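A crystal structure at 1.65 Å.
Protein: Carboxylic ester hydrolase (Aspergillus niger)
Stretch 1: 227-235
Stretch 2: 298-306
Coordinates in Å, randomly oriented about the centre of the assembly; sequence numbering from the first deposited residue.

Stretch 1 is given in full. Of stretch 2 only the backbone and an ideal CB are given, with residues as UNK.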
# COMPACT_ATOMS: atom_id res chain seq x y z
N VAL A 227 -20.83 -3.15 10.43
CA VAL A 227 -22.11 -2.41 10.53
C VAL A 227 -23.17 -3.12 9.67
O VAL A 227 -24.36 -3.12 10.05
CB VAL A 227 -21.91 -0.93 10.21
CG1 VAL A 227 -23.23 -0.22 10.10
CG2 VAL A 227 -21.01 -0.29 11.28
N VAL A 228 -22.77 -3.75 8.57
CA VAL A 228 -23.71 -4.57 7.76
C VAL A 228 -24.23 -5.71 8.65
O VAL A 228 -25.46 -5.97 8.63
CB VAL A 228 -23.06 -5.15 6.49
CG1 VAL A 228 -23.96 -6.21 5.85
CG2 VAL A 228 -22.74 -4.05 5.48
N GLU A 229 -23.35 -6.40 9.33
CA GLU A 229 -23.72 -7.55 10.19
C GLU A 229 -24.70 -7.04 11.27
O GLU A 229 -25.71 -7.72 11.54
CB GLU A 229 -22.50 -8.19 10.81
CG GLU A 229 -21.64 -8.90 9.80
CD GLU A 229 -20.28 -9.35 10.29
OE1 GLU A 229 -19.87 -9.01 11.42
OE2 GLU A 229 -19.65 -10.10 9.53
N LYS A 230 -24.39 -5.92 11.90
CA LYS A 230 -25.27 -5.35 12.95
C LYS A 230 -26.61 -4.96 12.34
O LYS A 230 -27.66 -5.27 12.95
CB LYS A 230 -24.71 -4.05 13.54
CG LYS A 230 -23.68 -4.18 14.64
CD LYS A 230 -23.10 -2.80 14.96
CE LYS A 230 -24.13 -1.72 15.22
NZ LYS A 230 -24.72 -1.90 16.56
N THR A 231 -26.60 -4.27 11.22
CA THR A 231 -27.81 -3.74 10.59
C THR A 231 -28.75 -4.89 10.16
O THR A 231 -29.97 -4.76 10.36
CB THR A 231 -27.46 -2.86 9.41
OG1 THR A 231 -26.66 -1.77 9.87
CG2 THR A 231 -28.69 -2.31 8.74
N LEU A 232 -28.23 -5.95 9.55
CA LEU A 232 -29.03 -7.11 9.10
C LEU A 232 -29.18 -8.14 10.22
O LEU A 232 -29.87 -9.13 10.01
CB LEU A 232 -28.37 -7.72 7.86
CG LEU A 232 -28.36 -6.82 6.63
CD1 LEU A 232 -27.53 -7.45 5.51
CD2 LEU A 232 -29.78 -6.49 6.16
N ASP A 233 -28.57 -7.90 11.37
CA ASP A 233 -28.56 -8.78 12.56
C ASP A 233 -28.22 -10.21 12.14
O ASP A 233 -29.01 -11.12 12.40
CB ASP A 233 -29.91 -8.75 13.30
CG ASP A 233 -29.87 -9.45 14.65
OD1 ASP A 233 -28.80 -9.46 15.29
OD2 ASP A 233 -30.90 -10.01 15.05
N TYR A 234 -27.09 -10.42 11.47
CA TYR A 234 -26.58 -11.77 11.17
C TYR A 234 -25.05 -11.75 11.16
O TYR A 234 -24.48 -10.93 10.46
CB TYR A 234 -27.12 -12.26 9.84
CG TYR A 234 -26.63 -13.65 9.53
CD1 TYR A 234 -27.09 -14.75 10.24
CD2 TYR A 234 -25.68 -13.87 8.55
CE1 TYR A 234 -26.64 -16.03 9.97
CE2 TYR A 234 -25.23 -15.15 8.25
CZ TYR A 234 -25.70 -16.23 8.97
OH TYR A 234 -25.24 -17.46 8.65
N TYR A 235 -24.45 -12.65 11.91
CA TYR A 235 -22.99 -12.77 12.08
C TYR A 235 -22.54 -14.06 11.41
O TYR A 235 -22.52 -15.11 12.03
CB TYR A 235 -22.68 -12.65 13.57
CG TYR A 235 -23.16 -11.33 14.12
CD1 TYR A 235 -22.40 -10.17 13.97
CD2 TYR A 235 -24.41 -11.21 14.68
CE1 TYR A 235 -22.84 -8.95 14.45
CE2 TYR A 235 -24.89 -9.99 15.14
CZ TYR A 235 -24.11 -8.85 15.01
OH TYR A 235 -24.59 -7.66 15.44
N UNK A 298 -24.53 -22.73 3.01
CA UNK A 298 -24.51 -21.26 2.80
C UNK A 298 -25.96 -20.79 2.85
O UNK A 298 -26.80 -21.25 2.06
CB UNK A 298 -23.85 -20.88 1.47
N UNK A 299 -26.23 -19.86 3.75
CA UNK A 299 -27.59 -19.38 4.08
C UNK A 299 -27.96 -18.18 3.23
O UNK A 299 -27.06 -17.47 2.69
CB UNK A 299 -27.69 -19.01 5.56
N UNK A 300 -29.25 -17.93 3.12
CA UNK A 300 -29.79 -16.76 2.42
C UNK A 300 -29.28 -15.49 3.12
O UNK A 300 -28.99 -14.51 2.43
CB UNK A 300 -31.32 -16.79 2.39
N UNK A 301 -29.27 -15.48 4.45
CA UNK A 301 -28.84 -14.31 5.25
C UNK A 301 -27.34 -14.10 5.02
O UNK A 301 -26.94 -12.94 4.99
CB UNK A 301 -29.14 -14.51 6.74
N UNK A 302 -26.56 -15.17 4.91
CA UNK A 302 -25.10 -15.08 4.66
C UNK A 302 -24.85 -14.44 3.31
O UNK A 302 -23.98 -13.54 3.21
CB UNK A 302 -24.44 -16.46 4.72
N UNK A 303 -25.59 -14.86 2.30
CA UNK A 303 -25.52 -14.26 0.95
C UNK A 303 -25.94 -12.79 1.03
O UNK A 303 -25.33 -11.96 0.36
CB UNK A 303 -26.41 -15.02 -0.04
N UNK A 304 -26.99 -12.47 1.78
CA UNK A 304 -27.46 -11.06 1.87
C UNK A 304 -26.34 -10.19 2.49
O UNK A 304 -26.09 -9.10 1.96
CB UNK A 304 -28.74 -10.96 2.71
N UNK A 305 -25.72 -10.66 3.55
CA UNK A 305 -24.59 -9.93 4.19
C UNK A 305 -23.49 -9.78 3.14
O UNK A 305 -22.99 -8.64 2.95
CB UNK A 305 -24.07 -10.66 5.43
N UNK A 306 -23.14 -10.85 2.43
CA UNK A 306 -21.99 -10.83 1.51
C UNK A 306 -22.30 -9.84 0.40
O UNK A 306 -21.41 -9.07 0.01
CB UNK A 306 -21.70 -12.22 0.94

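Position 298 lies before the helix, and its CA-to-CB bond points away from stretch 1, with nothing of that stretch near the ideal CB. The choice is open; the residue is V298.

Position 299 immediately precedes the helix, with phi/psi of -92/159°, typical of an N-cap. CA-to-CB points toward stretch 1, and the ideal CB is 4.2 Å from Y234 OH. A short polar side chain such as Ser, Thr, Asp or Asn could turn back to the free amides of the first turn. The residue is S299: in the p rotamer, its OG accepts a capping bond from the backbone N of position 302 (2.9 Å), and it also lies 3.3 Å from Y234 OH.

At position 300 the CB meets nothing of stretch 1, so many helix-compatible residues would do; it is A300.

Position 301 points toward stretch 1, its ideal CB 3.9 Å from Y234 CG and over the ring. Aliphatic carbon suits this face, while the carbonyls of L232 and D233 further along would reward a long side chain ending in a donor. Leu, Met, Gln, Arg or Lys are all plausible. K301 combines both features: its CB makes a CH-pi contact, 3.9 Å from the centroid of the Y234 ring and 13° off the normal, and its chain, t at chi2 and chi3 and turned at chi4 (m), carries NZ to two waters. One, 3.3 Å from K301 NZ, donates to L232 O at 2.8 Å; the other, 2.7 Å from K301 NZ, donates to D233 O at 2.9 Å.

Position 302 is helical; CA-to-CB points sideways, with the ideal CB 3.9 Å from Y234 CE2. Gly or Ala would keep the backbone close to the ring, though this distance alone excludes nothing larger. The residue is G302, its N 3.6 Å from Y234 CE2.

Position 303 points away and is unconstrained by stretch 1; it is I303.

CA-to-CB at position 304 points toward stretch 1, where L232 CD1 is 4.7 Å from the ideal CB. Leu or Met could extend along this leucine, as could the methylenes of Gln or Glu. In E304 the chain is extended, and OE2 comes within 3.9 Å of L232 CD2.

Position 305 points sideways, but V228, L232 and Y234 all lie within 5 Å of its ideal CB, an apolar setting for Val, Ile or Leu. V305 uses both methyls: CG1 is 4.1 Å from V228 CG1, while CG2 is 4.0 Å from L232 CD1 and also 4.0 Å from Y234 CD2, at the ring edge.

Position 306 points away, leaving its identity open; it is A306.

Stretch 2, residues 298-306: VSAKGIEVA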
# COMPACT_ATOMS: atom_id res chain seq x y z
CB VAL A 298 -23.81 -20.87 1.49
CG1 VAL A 298 -23.88 -19.35 1.26
CG2 VAL A 298 -22.37 -21.36 1.51
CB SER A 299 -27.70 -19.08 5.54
OG SER A 299 -26.93 -17.93 5.88
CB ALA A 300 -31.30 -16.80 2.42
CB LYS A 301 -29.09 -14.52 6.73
CG LYS A 301 -30.52 -14.30 7.20
CD LYS A 301 -30.70 -14.77 8.64
CE LYS A 301 -32.13 -14.82 9.14
NZ LYS A 301 -32.61 -13.46 9.46
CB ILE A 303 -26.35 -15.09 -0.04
CG1 ILE A 303 -25.60 -16.37 -0.36
CG2 ILE A 303 -26.68 -14.28 -1.28
CD1 ILE A 303 -26.43 -17.37 -1.09
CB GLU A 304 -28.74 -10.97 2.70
CG GLU A 304 -29.39 -9.60 2.65
CD GLU A 304 -30.64 -9.47 3.54
OE1 GLU A 304 -30.75 -10.21 4.57
OE2 GLU A 304 -31.44 -8.58 3.25
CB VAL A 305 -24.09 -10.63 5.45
CG1 VAL A 305 -22.72 -10.10 5.87
CG2 VAL A 305 -25.11 -10.44 6.58
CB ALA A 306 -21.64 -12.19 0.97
O HOH W 1 -30.46 -11.28 8.35
O HOH W 2 -31.53 -11.77 11.21
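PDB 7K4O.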